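Local atomic coordinates of peroxinectin A (Dictyostelium discoideum, PDB entry 6ERC), a protein that uses hydrogen peroxide to oxidise phenolic donors at a haem, and also has iodide and thiocyanate peroxidase activity, as a secreted glycoprotein. Residues A[56-70]-A[351-365]. Residues are numbered along the deposited sequence; the frame is centred on the assembly and turned at random.
Sequences FDQQTHIGSKEHLTD and NEEENIDIYMISDLR. With CA (calcium ion), chain G.
Glu354 reaches the loop backbone at Ile62 and Gly63, and the ring of His61. Its CB starts out away from segment 56-70, but the bend at chi2 (57°) brings the end back. CG lies 3.8 Å and CD 3.6 Å from Gln58 NE2, the carboxylate nearly perpendicular to the Gln58 amide. OE1 takes a weak hydrogen bond from His61 ND1 (3.0 Å, bent to 125° at the hydrogen), whereas OE2 is gripped twice: Ile62 N meets it on the syn side at 2.8 Å, and Gly63 N comes from above the carboxylate plane at 2.7 Å. With an alanine at this position the amides of Ile62 and Gly63 would probably lose their common acceptor, and the His61 ring its weak tie. Asn355 OD1 receives Lys65 N at 2.9 Å, nearly straight at the hydrogen (172°) though from above the carbonyl plane. Farther along, Met360 N bonds to Phe56 O, and Asp57 OD1 forms a salt bridge with Arg365 NH2. Residues 355-359 belong to the calcium-binding loop: Asn355 O, Asp357 OD1, Tyr359 O, two waters and outlying Ser306 bind the ion, and Asp357 OD1 also accepts from Tyr359 N, an Asx turn. Beside this site, the Glu354 carboxylate, Asn355 amide and Glu353 carbonyl take N-H groups of residues 62-65, while Glu352 OE2 takes His67 ND1 at 3.0 Å.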
ATOM      1  N   PHE A  56       9.345  -3.364 -18.045  1.00 57.66           N
ATOM      2  CA  PHE A  56       8.416  -4.067 -17.171  1.00 59.28           C
ATOM      3  C   PHE A  56       7.678  -5.217 -17.845  1.00 58.53           C
ATOM      4  O   PHE A  56       7.027  -5.996 -17.142  1.00 58.07           O
ATOM      5  CB  PHE A  56       7.404  -3.073 -16.593  1.00 58.85           C
ATOM      6  CG  PHE A  56       7.991  -2.158 -15.559  1.00 58.88           C
ATOM      7  CD1 PHE A  56       7.968  -2.500 -14.217  1.00 57.14           C
ATOM      8  CD2 PHE A  56       8.581  -0.962 -15.928  1.00 58.72           C
ATOM      9  CE1 PHE A  56       8.514  -1.665 -13.264  1.00 56.64           C
ATOM     10  CE2 PHE A  56       9.128  -0.121 -14.976  1.00 58.75           C
ATOM     11  CZ  PHE A  56       9.094  -0.475 -13.643  1.00 57.24           C
ATOM     12  N   ASP A  57       7.767  -5.360 -19.165  1.00 58.91           N
ATOM     13  CA  ASP A  57       7.014  -6.407 -19.844  1.00 58.24           C
ATOM     14  C   ASP A  57       7.363  -7.774 -19.273  1.00 58.81           C
ATOM     15  O   ASP A  57       8.536  -8.101 -19.075  1.00 58.54           O
ATOM     16  CB  ASP A  57       7.293  -6.385 -21.343  1.00 60.10           C
ATOM     17  CG  ASP A  57       6.416  -7.359 -22.105  1.00 59.83           C
ATOM     18  OD1 ASP A  57       5.177  -7.246 -21.990  1.00 58.10           O
ATOM     19  OD2 ASP A  57       6.960  -8.236 -22.814  1.00 60.15           O
ATOM     20  N   GLN A  58       6.333  -8.573 -19.012  1.00 60.46           N
ATOM     21  CA  GLN A  58       6.495  -9.911 -18.465  1.00 59.17           C
ATOM     22  C   GLN A  58       5.713 -10.890 -19.325  1.00 59.53           C
ATOM     23  O   GLN A  58       4.549 -10.640 -19.655  1.00 60.43           O
ATOM     24  CB  GLN A  58       6.017  -9.969 -17.013  1.00 59.02           C
ATOM     25  CG  GLN A  58       6.395 -11.246 -16.287  1.00 59.63           C
ATOM     26  CD  GLN A  58       6.173 -11.143 -14.793  1.00 57.97           C
ATOM     27  OE1 GLN A  58       5.918 -10.060 -14.268  1.00 57.84           O
ATOM     28  NE2 GLN A  58       6.270 -12.272 -14.098  1.00 57.34           N
ATOM     29  N   GLN A  59       6.361 -11.996 -19.695  1.00 60.67           N
ATOM     30  CA  GLN A  59       5.750 -13.021 -20.527  1.00 60.20           C
ATOM     31  C   GLN A  59       5.650 -14.381 -19.857  1.00 59.52           C
ATOM     32  O   GLN A  59       4.877 -15.221 -20.331  1.00 60.17           O
ATOM     33  CB  GLN A  59       6.536 -13.194 -21.836  1.00 59.42           C
ATOM     34  CG  GLN A  59       6.513 -11.986 -22.753  1.00 61.04           C
ATOM     35  CD  GLN A  59       7.129 -12.284 -24.105  1.00 60.89           C
ATOM     36  OE1 GLN A  59       8.026 -13.120 -24.221  1.00 60.04           O
ATOM     37  NE2 GLN A  59       6.640 -11.612 -25.139  1.00 61.82           N
ATOM     38  N   THR A  60       6.402 -14.629 -18.787  1.00 58.36           N
ATOM     39  CA  THR A  60       6.417 -15.933 -18.145  1.00 60.21           C
ATOM     40  C   THR A  60       6.357 -15.761 -16.634  1.00 60.04           C
ATOM     41  O   THR A  60       6.546 -14.667 -16.097  1.00 59.19           O
ATOM     42  CB  THR A  60       7.671 -16.732 -18.516  1.00 61.45           C
ATOM     43  OG1 THR A  60       8.809 -16.150 -17.875  1.00 59.32           O
ATOM     44  CG2 THR A  60       7.891 -16.738 -20.023  1.00 60.44           C
ATOM     45  N   HIS A  61       6.095 -16.870 -15.949  1.00 60.68           N
ATOM     46  CA  HIS A  61       6.111 -16.886 -14.494  1.00 60.00           C
ATOM     47  C   HIS A  61       7.546 -17.010 -14.002  1.00 59.72           C
ATOM     48  O   HIS A  61       8.307 -17.853 -14.487  1.00 61.17           O
ATOM     49  CB  HIS A  61       5.265 -18.047 -13.968  1.00 59.43           C
ATOM     50  CG  HIS A  61       5.356 -18.242 -12.486  1.00 59.90           C
ATOM     51  ND1 HIS A  61       4.728 -17.410 -11.584  1.00 58.00           N
ATOM     52  CD2 HIS A  61       6.000 -19.178 -11.749  1.00 59.72           C
ATOM     53  CE1 HIS A  61       4.982 -17.825 -10.355  1.00 58.28           C
ATOM     54  NE2 HIS A  61       5.752 -18.896 -10.428  1.00 58.20           N
ATOM     55  N   ILE A  62       7.920 -16.159 -13.050  1.00 60.39           N
ATOM     56  CA  ILE A  62       9.226 -16.253 -12.410  1.00 61.78           C
ATOM     57  C   ILE A  62       9.044 -16.943 -11.064  1.00 61.23           C
ATOM     58  O   ILE A  62       9.592 -18.027 -10.829  1.00 62.79           O
ATOM     59  CB  ILE A  62       9.886 -14.870 -12.247  1.00 62.18           C
ATOM     60  CG1 ILE A  62      10.248 -14.276 -13.615  1.00 60.84           C
ATOM     61  CG2 ILE A  62      11.143 -14.963 -11.382  1.00 61.38           C
ATOM     62  CD1 ILE A  62       9.096 -13.597 -14.331  1.00 61.59           C
ATOM     63  N   GLY A  63       8.268 -16.325 -10.177  1.00 57.00           N
ATOM     64  CA  GLY A  63       8.029 -16.889  -8.864  1.00 57.16           C
ATOM     65  C   GLY A  63       8.997 -16.373  -7.822  1.00 56.87           C
ATOM     66  O   GLY A  63      10.209 -16.341  -8.053  1.00 58.31           O
ATOM     67  N   SER A  64       8.471 -15.975  -6.667  1.00 58.64           N
ATOM     68  CA  SER A  64       9.284 -15.380  -5.615  1.00 57.57           C
ATOM     69  C   SER A  64      10.479 -16.259  -5.283  1.00 57.42           C
ATOM     70  O   SER A  64      10.323 -17.436  -4.945  1.00 58.14           O
ATOM     71  CB  SER A  64       8.426 -15.157  -4.368  1.00 56.39           C
ATOM     72  OG  SER A  64       9.202 -14.647  -3.300  1.00 55.85           O
ATOM     73  N   LYS A  65      11.679 -15.684  -5.391  1.00 60.16           N
ATOM     74  CA  LYS A  65      12.890 -16.403  -5.010  1.00 61.71           C
ATOM     75  C   LYS A  65      12.972 -16.622  -3.507  1.00 61.46           C
ATOM     76  O   LYS A  65      13.644 -17.559  -3.062  1.00 61.36           O
ATOM     77  CB  LYS A  65      14.126 -15.645  -5.498  1.00 62.34           C
ATOM     78  CG  LYS A  65      14.246 -15.579  -7.015  1.00 63.65           C
ATOM     79  CD  LYS A  65      15.489 -14.810  -7.464  1.00 64.60           C
ATOM     80  CE  LYS A  65      16.778 -15.582  -7.184  1.00 65.99           C
ATOM     81  NZ  LYS A  65      17.971 -14.941  -7.820  1.00 65.33           N
ATOM     82  N   GLU A  66      12.304 -15.784  -2.721  1.00 60.85           N
ATOM     83  CA  GLU A  66      12.248 -15.944  -1.276  1.00 59.83           C
ATOM     84  C   GLU A  66      11.120 -16.869  -0.835  1.00 58.48           C
ATOM     85  O   GLU A  66      11.006 -17.157   0.360  1.00 57.61           O
ATOM     86  CB  GLU A  66      12.088 -14.574  -0.606  1.00 59.04           C
ATOM     87  CG  GLU A  66      13.306 -13.665  -0.729  1.00 59.97           C
ATOM     88  CD  GLU A  66      13.522 -13.140  -2.141  1.00 60.91           C
ATOM     89  OE1 GLU A  66      12.536 -13.035  -2.903  1.00 59.77           O
ATOM     90  OE2 GLU A  66      14.683 -12.833  -2.488  1.00 60.47           O
ATOM     91  N   HIS A  67      10.292 -17.338  -1.769  1.00 59.17           N
ATOM     92  CA  HIS A  67       9.208 -18.276  -1.472  1.00 58.64           C
ATOM     93  C   HIS A  67       8.152 -17.631  -0.574  1.00 57.22           C
ATOM     94  O   HIS A  67       7.714 -18.204   0.426  1.00 56.95           O
ATOM     95  CB  HIS A  67       9.753 -19.559  -0.845  1.00 58.15           C
ATOM     96  CG  HIS A  67      10.815 -20.223  -1.663  1.00 59.27           C
ATOM     97  ND1 HIS A  67      10.540 -20.890  -2.835  1.00 60.03           N
ATOM     98  CD2 HIS A  67      12.153 -20.319  -1.478  1.00 60.82           C
ATOM     99  CE1 HIS A  67      11.663 -21.372  -3.338  1.00 60.69           C
ATOM    100  NE2 HIS A  67      12.656 -21.039  -2.534  1.00 61.04           N
ATOM    101  N   LEU A  68       7.738 -16.428  -0.949  1.00 56.31           N
ATOM    102  CA  LEU A  68       6.714 -15.699  -0.220  1.00 54.53           C
ATOM    103  C   LEU A  68       5.338 -15.978  -0.815  1.00 54.76           C
ATOM    104  O   LEU A  68       5.205 -16.459  -1.942  1.00 55.90           O
ATOM    105  CB  LEU A  68       7.010 -14.199  -0.241  1.00 54.93           C
ATOM    106  CG  LEU A  68       7.978 -13.684   0.829  1.00 55.31           C
ATOM    107  CD1 LEU A  68       9.103 -14.671   1.105  1.00 56.33           C
ATOM    108  CD2 LEU A  68       8.546 -12.340   0.407  1.00 55.22           C
ATOM    109  N   THR A  69       4.311 -15.666  -0.036  1.00 53.54           N
ATOM    110  CA  THR A  69       2.939 -15.998  -0.380  1.00 54.43           C
ATOM    111  C   THR A  69       2.187 -14.765  -0.865  1.00 51.77           C
ATOM    112  O   THR A  69       2.594 -13.625  -0.630  1.00 49.64           O
ATOM    113  CB  THR A  69       2.213 -16.600   0.827  1.00 54.37           C
ATOM    114  OG1 THR A  69       2.177 -15.642   1.891  1.00 54.43           O
ATOM    115  CG2 THR A  69       2.920 -17.852   1.312  1.00 53.94           C
ATOM    116  N   ASP A  70       1.068 -15.013  -1.548  1.00 50.78           N
ATOM    117  CA  ASP A  70       0.182 -13.920  -1.929  1.00 49.95           C
ATOM    118  C   ASP A  70      -0.293 -13.147  -0.707  1.00 52.44           C
ATOM    119  O   ASP A  70      -0.482 -11.927  -0.778  1.00 51.85           O
ATOM    120  CB  ASP A  70      -1.017 -14.459  -2.711  1.00 51.39           C
ATOM    121  CG  ASP A  70      -0.627 -15.046  -4.057  1.00 54.03           C
ATOM    122  OD1 ASP A  70       0.316 -14.522  -4.693  1.00 54.83           O
ATOM    123  OD2 ASP A  70      -1.269 -16.033  -4.481  1.00 52.99           O
ATOM    124  N   ASN A 351      -0.494 -20.141  -1.833  1.00 52.66           N
ATOM    125  CA  ASN A 351      -0.014 -19.835  -3.176  1.00 55.51           C
ATOM    126  C   ASN A 351       1.196 -18.907  -3.123  1.00 55.86           C
ATOM    127  O   ASN A 351       1.174 -17.878  -2.441  1.00 53.73           O
ATOM    128  CB  ASN A 351      -1.135 -19.200  -3.998  1.00 54.69           C
ATOM    129  CG  ASN A 351      -0.766 -19.032  -5.457  1.00 54.89           C
ATOM    130  OD1 ASN A 351       0.052 -19.781  -5.994  1.00 56.70           O
ATOM    131  ND2 ASN A 351      -1.369 -18.047  -6.107  1.00 54.25           N
ATOM    132  N   GLU A 352       2.252 -19.272  -3.851  1.00 54.52           N
ATOM    133  CA  GLU A 352       3.472 -18.477  -3.881  1.00 54.96           C
ATOM    134  C   GLU A 352       3.299 -17.274  -4.799  1.00 54.97           C
ATOM    135  O   GLU A 352       2.702 -17.377  -5.875  1.00 55.01           O
ATOM    136  CB  GLU A 352       4.652 -19.326  -4.353  1.00 56.37           C
ATOM    137  CG  GLU A 352       6.010 -18.693  -4.094  1.00 57.00           C
ATOM    138  CD  GLU A 352       7.151 -19.468  -4.733  1.00 59.33           C
ATOM    139  OE1 GLU A 352       7.296 -19.405  -5.977  1.00 57.58           O
ATOM    140  OE2 GLU A 352       7.895 -20.146  -3.991  1.00 58.68           O
ATOM    141  N   GLU A 353       3.829 -16.130  -4.371  1.00 54.73           N
ATOM    142  CA  GLU A 353       3.669 -14.890  -5.120  1.00 54.83           C
ATOM    143  C   GLU A 353       4.752 -14.776  -6.192  1.00 54.96           C
ATOM    144  O   GLU A 353       5.538 -15.697  -6.431  1.00 55.42           O
ATOM    145  CB  GLU A 353       3.695 -13.684  -4.182  1.00 52.57           C
ATOM    146  CG  GLU A 353       5.066 -13.357  -3.606  1.00 52.71           C
ATOM    147  CD  GLU A 353       5.085 -12.030  -2.882  1.00 52.98           C
ATOM    148  OE1 GLU A 353       4.010 -11.406  -2.759  1.00 52.29           O
ATOM    149  OE2 GLU A 353       6.175 -11.604  -2.444  1.00 53.46           O
ATOM    150  N   GLU A 354       4.798 -13.620  -6.842  1.00 55.90           N
ATOM    151  CA  GLU A 354       5.748 -13.336  -7.905  1.00 55.75           C
ATOM    152  C   GLU A 354       7.012 -12.697  -7.330  1.00 55.51           C
ATOM    153  O   GLU A 354       7.020 -12.177  -6.212  1.00 54.54           O
ATOM    154  CB  GLU A 354       5.092 -12.415  -8.936  1.00 54.69           C
ATOM    155  CG  GLU A 354       5.679 -12.469 -10.329  1.00 57.71           C
ATOM    156  CD  GLU A 354       5.664 -13.856 -10.929  1.00 58.34           C
ATOM    157  OE1 GLU A 354       4.554 -14.404 -11.106  1.00 58.68           O
ATOM    158  OE2 GLU A 354       6.758 -14.395 -11.215  1.00 56.72           O
ATOM    159  N   ASN A 355       8.090 -12.743  -8.110  1.00 57.74           N
ATOM    160  CA  ASN A 355       9.364 -12.205  -7.656  1.00 56.92           C
ATOM    161  C   ASN A 355       9.382 -10.686  -7.768  1.00 55.15           C
ATOM    162  O   ASN A 355       8.713 -10.096  -8.621  1.00 54.57           O
ATOM    163  CB  ASN A 355      10.514 -12.789  -8.472  1.00 57.18           C
ATOM    164  CG  ASN A 355      11.851 -12.650  -7.775  1.00 57.64           C
ATOM    165  OD1 ASN A 355      12.005 -13.033  -6.617  1.00 59.03           O
ATOM    166  ND2 ASN A 355      12.826 -12.096  -8.480  1.00 58.71           N
ATOM    167  N   ILE A 356      10.162 -10.052  -6.898  1.00 56.27           N
ATOM    168  CA  ILE A 356      10.321  -8.603  -6.913  1.00 57.34           C
ATOM    169  C   ILE A 356      11.489  -8.286  -7.834  1.00 59.02           C
ATOM    170  O   ILE A 356      12.653  -8.505  -7.485  1.00 59.87           O
ATOM    171  CB  ILE A 356      10.543  -8.037  -5.507  1.00 56.88           C
ATOM    172  CG1 ILE A 356       9.281  -8.230  -4.665  1.00 56.42           C
ATOM    173  CG2 ILE A 356      10.882  -6.549  -5.583  1.00 55.07           C
ATOM    174  CD1 ILE A 356       9.530  -8.225  -3.178  1.00 55.15           C
ATOM    175  N   ASP A 357      11.173  -7.766  -9.011  1.00 58.11           N
ATOM    176  CA  ASP A 357      12.147  -7.538 -10.062  1.00 57.94           C
ATOM    177  C   ASP A 357      11.540  -6.521 -11.022  1.00 57.87           C
ATOM    178  O   ASP A 357      10.499  -5.923 -10.734  1.00 57.67           O
ATOM    179  CB  ASP A 357      12.508  -8.864 -10.732  1.00 58.14           C
ATOM    180  CG  ASP A 357      11.286  -9.681 -11.080  1.00 56.41           C
ATOM    181  OD1 ASP A 357      10.202  -9.084 -11.251  1.00 54.47           O
ATOM    182  OD2 ASP A 357      11.402 -10.918 -11.169  1.00 57.54           O
ATOM    183  N   ILE A 358      12.184  -6.319 -12.170  1.00 60.28           N
ATOM    184  CA  ILE A 358      11.688  -5.314 -13.100  1.00 60.07           C
ATOM    185  C   ILE A 358      10.368  -5.724 -13.739  1.00 58.90           C
ATOM    186  O   ILE A 358       9.688  -4.879 -14.329  1.00 58.85           O
ATOM    187  CB  ILE A 358      12.736  -5.022 -14.189  1.00 58.37           C
ATOM    188  CG1 ILE A 358      13.082  -6.296 -14.966  1.00 59.39           C
ATOM    189  CG2 ILE A 358      13.981  -4.410 -13.562  1.00 58.55           C
ATOM    190  CD1 ILE A 358      13.882  -6.044 -16.225  1.00 60.69           C
ATOM    191  N   TYR A 359       9.973  -6.988 -13.629  1.00 57.68           N
ATOM    192  CA  TYR A 359       8.838  -7.502 -14.383  1.00 58.12           C
ATOM    193  C   TYR A 359       7.531  -7.354 -13.625  1.00 56.50           C
ATOM    194  O   TYR A 359       7.457  -7.623 -12.423  1.00 56.90           O
ATOM    195  CB  TYR A 359       9.072  -8.965 -14.727  1.00 57.72           C
ATOM    196  CG  TYR A 359      10.416  -9.155 -15.345  1.00 58.80           C
ATOM    197  CD1 TYR A 359      10.641  -8.796 -16.662  1.00 59.48           C
ATOM    198  CD2 TYR A 359      11.477  -9.653 -14.605  1.00 57.86           C
ATOM    199  CE1 TYR A 359      11.874  -8.948 -17.236  1.00 58.76           C
ATOM    200  CE2 TYR A 359      12.720  -9.808 -15.170  1.00 60.00           C
ATOM    201  CZ  TYR A 359      12.913  -9.454 -16.486  1.00 59.33           C
ATOM    202  OH  TYR A 359      14.152  -9.612 -17.056  1.00 60.61           O
ATOM    203  N   MET A 360       6.498  -6.938 -14.353  1.00 55.80           N
ATOM    204  CA  MET A 360       5.156  -6.778 -13.818  1.00 56.39           C
ATOM    205  C   MET A 360       4.196  -7.577 -14.681  1.00 56.85           C
ATOM    206  O   MET A 360       4.266  -7.516 -15.912  1.00 57.57           O
ATOM    207  CB  MET A 360       4.762  -5.303 -13.795  1.00 56.75           C
ATOM    208  CG  MET A 360       3.385  -5.025 -13.225  1.00 56.01           C
ATOM    209  SD  MET A 360       3.080  -3.254 -13.068  1.00 54.12           S
ATOM    210  CE  MET A 360       4.381  -2.778 -11.932  1.00 54.75           C
ATOM    211  N   ILE A 361       3.312  -8.341 -14.036  1.00 56.98           N
ATOM    212  CA  ILE A 361       2.352  -9.142 -14.780  1.00 56.89           C
ATOM    213  C   ILE A 361       1.506  -8.241 -15.675  1.00 56.23           C
ATOM    214  O   ILE A 361       1.344  -7.039 -15.422  1.00 56.37           O
ATOM    215  CB  ILE A 361       1.464  -9.960 -13.829  1.00 55.83           C
ATOM    216  CG1 ILE A 361       0.794  -9.043 -12.800  1.00 56.15           C
ATOM    217  CG2 ILE A 361       2.289 -11.037 -13.138  1.00 55.88           C
ATOM    218  CD1 ILE A 361      -0.264  -9.733 -11.963  1.00 55.37           C
ATOM    219  N   SER A 362       0.965  -8.829 -16.739  1.00 55.69           N
ATOM    220  CA  SER A 362       0.174  -8.065 -17.693  1.00 57.44           C
ATOM    221  C   SER A 362      -1.219  -7.739 -17.175  1.00 57.88           C
ATOM    222  O   SER A 362      -1.873  -6.846 -17.724  1.00 57.02           O
ATOM    223  CB  SER A 362       0.067  -8.825 -19.016  1.00 59.05           C
ATOM    224  OG  SER A 362       1.331  -8.891 -19.652  1.00 58.76           O
ATOM    225  N   ASP A 363      -1.690  -8.439 -16.138  1.00 58.65           N
ATOM    226  CA  ASP A 363      -2.955  -8.064 -15.513  1.00 57.01           C
ATOM    227  C   ASP A 363      -2.894  -6.646 -14.967  1.00 55.81           C
ATOM    228  O   ASP A 363      -3.900  -5.930 -14.984  1.00 55.96           O
ATOM    229  CB  ASP A 363      -3.303  -9.046 -14.397  1.00 57.09           C
ATOM    230  CG  ASP A 363      -3.460 -10.468 -14.899  1.00 58.57           C
ATOM    231  OD1 ASP A 363      -2.440 -11.073 -15.294  1.00 59.11           O
ATOM    232  OD2 ASP A 363      -4.601 -10.978 -14.901  1.00 58.01           O
ATOM    233  N   LEU A 364      -1.725  -6.226 -14.489  1.00 54.83           N
ATOM    234  CA  LEU A 364      -1.521  -4.873 -13.990  1.00 56.06           C
ATOM    235  C   LEU A 364      -0.961  -3.940 -15.058  1.00 57.83           C
ATOM    236  O   LEU A 364      -1.344  -2.767 -15.117  1.00 57.60           O
ATOM    237  CB  LEU A 364      -0.569  -4.899 -12.790  1.00 56.81           C
ATOM    238  CG  LEU A 364      -1.021  -5.693 -11.561  1.00 55.43           C
ATOM    239  CD1 LEU A 364       0.176  -6.076 -10.712  1.00 54.87           C
ATOM    240  CD2 LEU A 364      -2.012  -4.889 -10.742  1.00 54.16           C
ATOM    241  N   ARG A 365      -0.060  -4.439 -15.908  1.00 58.98           N
ATOM    242  CA  ARG A 365       0.628  -3.572 -16.858  1.00 57.98           C
ATOM    243  C   ARG A 365      -0.182  -3.344 -18.128  1.00 57.73           C
ATOM    244  O   ARG A 365      -0.033  -2.299 -18.768  1.00 58.41           O
ATOM    245  CB  ARG A 365       1.993  -4.165 -17.211  1.00 57.97           C
ATOM    246  CG  ARG A 365       2.995  -3.141 -17.717  1.00 59.30           C
ATOM    247  CD  ARG A 365       4.315  -3.783 -18.113  1.00 58.33           C
ATOM    248  NE  ARG A 365       4.197  -4.590 -19.324  1.00 59.61           N
ATOM    249  CZ  ARG A 365       4.187  -4.097 -20.561  1.00 59.15           C
ATOM    250  NH1 ARG A 365       4.279  -2.790 -20.767  1.00 59.73           N
ATOM    251  NH2 ARG A 365       4.080  -4.915 -21.599  1.00 58.65           N
TER
HETATM  252 CA    CA G 605       7.904  -9.208 -10.729  1.00 47.37          CA
HETATM  253  O   HOH W   1       2.517  -9.053 -22.009  1.00 43.48           O
HETATM  254  O   HOH W   2       3.693  -7.389 -18.592  1.00 41.59           O
HETATM  255  O   HOH W   3       8.630 -11.315 -11.473  1.00 42.87           O
HETATM  256  O   HOH W   4       5.989  -9.999 -11.896  1.00 42.47           O